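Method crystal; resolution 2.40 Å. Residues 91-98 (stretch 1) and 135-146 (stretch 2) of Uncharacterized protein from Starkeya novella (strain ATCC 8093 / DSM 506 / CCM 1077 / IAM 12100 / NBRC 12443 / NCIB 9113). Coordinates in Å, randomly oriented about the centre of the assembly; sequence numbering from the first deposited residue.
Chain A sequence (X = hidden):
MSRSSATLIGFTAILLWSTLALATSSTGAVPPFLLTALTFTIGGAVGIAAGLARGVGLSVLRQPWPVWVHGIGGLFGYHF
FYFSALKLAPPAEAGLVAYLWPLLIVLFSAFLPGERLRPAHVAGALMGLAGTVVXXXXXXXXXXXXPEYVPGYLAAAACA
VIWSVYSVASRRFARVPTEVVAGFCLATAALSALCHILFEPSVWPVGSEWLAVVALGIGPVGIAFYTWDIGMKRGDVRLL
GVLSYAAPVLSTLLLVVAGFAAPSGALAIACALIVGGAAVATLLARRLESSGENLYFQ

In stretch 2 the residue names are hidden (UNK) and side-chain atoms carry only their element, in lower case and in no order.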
# COMPACT_ATOMS: atom_id res chain seq x y z
N PRO A 91 16.68 -4.29 -0.89
CA PRO A 91 15.43 -3.56 -0.61
C PRO A 91 15.12 -2.44 -1.60
O PRO A 91 13.95 -2.18 -1.86
CB PRO A 91 15.67 -2.98 0.79
CG PRO A 91 16.71 -3.86 1.39
CD PRO A 91 17.61 -4.25 0.25
N ALA A 92 16.15 -1.78 -2.12
CA ALA A 92 15.96 -0.65 -3.00
C ALA A 92 15.31 -1.07 -4.32
O ALA A 92 14.37 -0.44 -4.79
CB ALA A 92 17.27 0.06 -3.26
N GLU A 93 15.84 -2.14 -4.91
CA GLU A 93 15.32 -2.64 -6.17
C GLU A 93 14.00 -3.39 -5.97
O GLU A 93 13.13 -3.38 -6.84
CB GLU A 93 16.34 -3.55 -6.85
CG GLU A 93 17.48 -2.78 -7.51
CD GLU A 93 18.82 -3.03 -6.84
OE1 GLU A 93 19.41 -2.06 -6.33
OE2 GLU A 93 19.27 -4.19 -6.84
N ALA A 94 13.85 -4.04 -4.82
CA ALA A 94 12.61 -4.73 -4.49
C ALA A 94 11.47 -3.73 -4.31
O ALA A 94 10.36 -3.95 -4.77
CB ALA A 94 12.78 -5.57 -3.23
N GLY A 95 11.77 -2.62 -3.64
CA GLY A 95 10.79 -1.58 -3.40
C GLY A 95 10.36 -0.88 -4.68
O GLY A 95 9.18 -0.54 -4.84
N LEU A 96 11.30 -0.68 -5.59
CA LEU A 96 11.00 -0.05 -6.87
C LEU A 96 10.12 -0.94 -7.74
O LEU A 96 9.17 -0.46 -8.35
CB LEU A 96 12.29 0.30 -7.63
CG LEU A 96 12.05 0.93 -9.00
CD1 LEU A 96 11.26 2.23 -8.86
CD2 LEU A 96 13.35 1.17 -9.76
N VAL A 97 10.43 -2.23 -7.80
CA VAL A 97 9.64 -3.16 -8.60
C VAL A 97 8.22 -3.26 -8.04
O VAL A 97 7.25 -3.17 -8.79
CB VAL A 97 10.28 -4.56 -8.68
CG1 VAL A 97 9.33 -5.56 -9.33
CG2 VAL A 97 11.59 -4.50 -9.46
N ALA A 98 8.11 -3.42 -6.72
CA ALA A 98 6.80 -3.46 -6.08
C ALA A 98 5.99 -2.18 -6.33
O ALA A 98 4.77 -2.23 -6.45
CB ALA A 98 6.95 -3.68 -4.58
N UNK A 135 13.64 9.18 -6.97
CA UNK A 135 13.74 9.23 -5.52
C UNK A 135 14.47 8.01 -4.96
O UNK A 135 15.48 8.15 -4.26
c UNK A 135 13.02 11.01 -3.17
c UNK A 135 10.78 9.93 -3.07
c UNK A 135 12.24 9.74 -3.44
c UNK A 135 12.34 9.34 -4.91
N UNK A 136 13.97 6.82 -5.27
CA UNK A 136 14.53 5.59 -4.72
C UNK A 136 15.95 5.36 -5.23
O UNK A 136 16.73 4.65 -4.59
c UNK A 136 12.18 4.44 -4.57
c UNK A 136 12.11 4.77 -3.08
c UNK A 136 13.63 4.40 -5.07
c UNK A 136 11.45 3.13 -4.87
N UNK A 137 16.29 5.96 -6.36
CA UNK A 137 17.62 5.84 -6.92
C UNK A 137 18.59 6.89 -6.41
O UNK A 137 19.76 6.91 -6.80
N UNK A 138 18.11 7.77 -5.54
CA UNK A 138 18.93 8.85 -5.00
C UNK A 138 19.89 8.36 -3.92
O UNK A 138 20.70 9.14 -3.40
c UNK A 138 18.05 9.96 -4.44
N UNK A 139 19.81 7.08 -3.58
CA UNK A 139 20.71 6.48 -2.60
C UNK A 139 22.16 6.52 -3.10
O UNK A 139 22.41 6.69 -4.29
c UNK A 139 20.36 4.12 -3.52
c UNK A 139 20.29 5.04 -2.31
c UNK A 139 19.66 2.80 -3.27
n UNK A 139 20.22 2.07 -2.14
c UNK A 139 19.64 1.98 -0.94
n UNK A 139 20.23 1.29 0.03
n UNK A 139 18.48 2.57 -0.72
N UNK A 140 23.10 6.35 -2.17
CA UNK A 140 24.52 6.46 -2.47
C UNK A 140 24.99 5.46 -3.52
O UNK A 140 25.74 5.81 -4.43
c UNK A 140 25.34 6.29 -1.19
N UNK A 141 24.55 4.21 -3.39
CA UNK A 141 24.94 3.17 -4.32
C UNK A 141 24.30 3.31 -5.69
O UNK A 141 24.95 3.11 -6.71
N UNK A 142 23.01 3.67 -5.71
CA UNK A 142 22.27 3.77 -6.95
C UNK A 142 21.51 2.49 -7.24
O UNK A 142 21.34 1.65 -6.36
N UNK A 143 21.05 2.34 -8.48
CA UNK A 143 20.29 1.15 -8.87
C UNK A 143 21.11 0.17 -9.69
O UNK A 143 21.41 0.41 -10.86
c UNK A 143 15.73 2.59 -7.15
c UNK A 143 19.03 1.55 -9.65
c UNK A 143 15.85 3.17 -8.40
c UNK A 143 17.87 1.92 -8.77
c UNK A 143 16.92 2.83 -9.20
c UNK A 143 16.67 1.69 -6.70
c UNK A 143 17.74 1.36 -7.52
N UNK A 144 21.47 -0.95 -9.07
CA UNK A 144 22.22 -1.99 -9.74
C UNK A 144 21.47 -3.31 -9.79
O UNK A 144 21.58 -4.14 -8.90
N UNK A 145 20.69 -3.49 -10.85
CA UNK A 145 19.92 -4.71 -11.04
C UNK A 145 20.82 -5.84 -11.55
O UNK A 145 21.36 -5.77 -12.65
c UNK A 145 16.67 -1.56 -10.83
c UNK A 145 17.71 -2.29 -11.37
c UNK A 145 15.45 -3.57 -10.43
c UNK A 145 16.49 -4.31 -10.97
c UNK A 145 18.77 -4.48 -12.02
c UNK A 145 17.64 -3.68 -11.44
c UNK A 145 15.54 -2.20 -10.36
N UNK A 146 20.97 -6.87 -10.72
CA UNK A 146 21.84 -8.00 -11.04
C UNK A 146 21.04 -9.29 -11.20
O UNK A 146 20.07 -9.51 -10.47
c UNK A 146 22.90 -8.16 -9.96

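Position 135 carries four side-chain carbons, the chain forking at the second, and none comes near stretch 1. A fork there, with four carbons and no heteroatom, identifies leucine: L135.

Position 136 repeats that pattern of four carbons forked at the second, but its CA-to-CB bond points toward stretch 1. One terminal methyl lies 3.8 Å from L96 CA and 4.0 Å from L96 CB. This is L136, and the methyl is CD1.

Position 137 has no side-chain atoms and is glycine, G137. Position 138 has a single carbon, hence alanine, A138; its N donates a hydrogen bond to L135 O (2.9 Å), a turn closing as the helix gives way to loop.

At position 139 three carbons lead to a nitrogen and then to a carbon bearing two more nitrogens, a guanidinium. The third side-chain carbon lies 3.6 Å from A92 CB, and the same methyl sits over one face of the guanidinium, a packing contact without a hydrogen bond. This is R139, and the carbon is CD.

Position 140 shows one carbon, A140, and position 141 none, G141; both stay clear of stretch 1. Position 142 also lacks a side chain. Its phi/psi of 95/-165 would jam a CB against the preceding carbonyl oxygen, so the backbone itself calls for glycine, G142.

Position 143 has one carbon followed by a ring of six carbons and no oxygen. CB starts sideways, yet the ring reaches stretch 1: one ring carbon is 3.5 Å from L96 CD2, and another is 3.9 Å from A92 CB. E93 OE1 approaches the ring edge, 4.0 Å from a third. The missing oxygen makes this phenylalanine rather than tyrosine, F143, and the three carbons are CE2, CE1 and CD1 in turn.

Position 144 has no side-chain atoms. Its backbone O lies 3.1 Å from E93 OE2, but both are acceptors, so the proximity is no hydrogen bond; OE2 is hydrogen-bonded elsewhere in the structure. This is G144.

Position 145 is again one carbon plus a six-carbon ring. E93 CG stands 3.5 Å from the ring centroid, 12° off its normal, a CH-pi contact over the face. This is F145. At the ring edge, L96 CD2 is 4.1 Å from CZ and V97 CG2 is 4.1 Å from CE2.

Position 146 has one carbon, A146, and makes no contact.

The contact therefore works by apolar packing, burying 457 Å² in total with no hydrogen bond across it. L96 links L136, F143 and F145 through apolar contacts, while E93, the most covered residue of stretch 1, lays its CG over the F145 face and brings its OE1 to the F143 edge.

Stretch 2 (135-146) LLGARAGGFGFA
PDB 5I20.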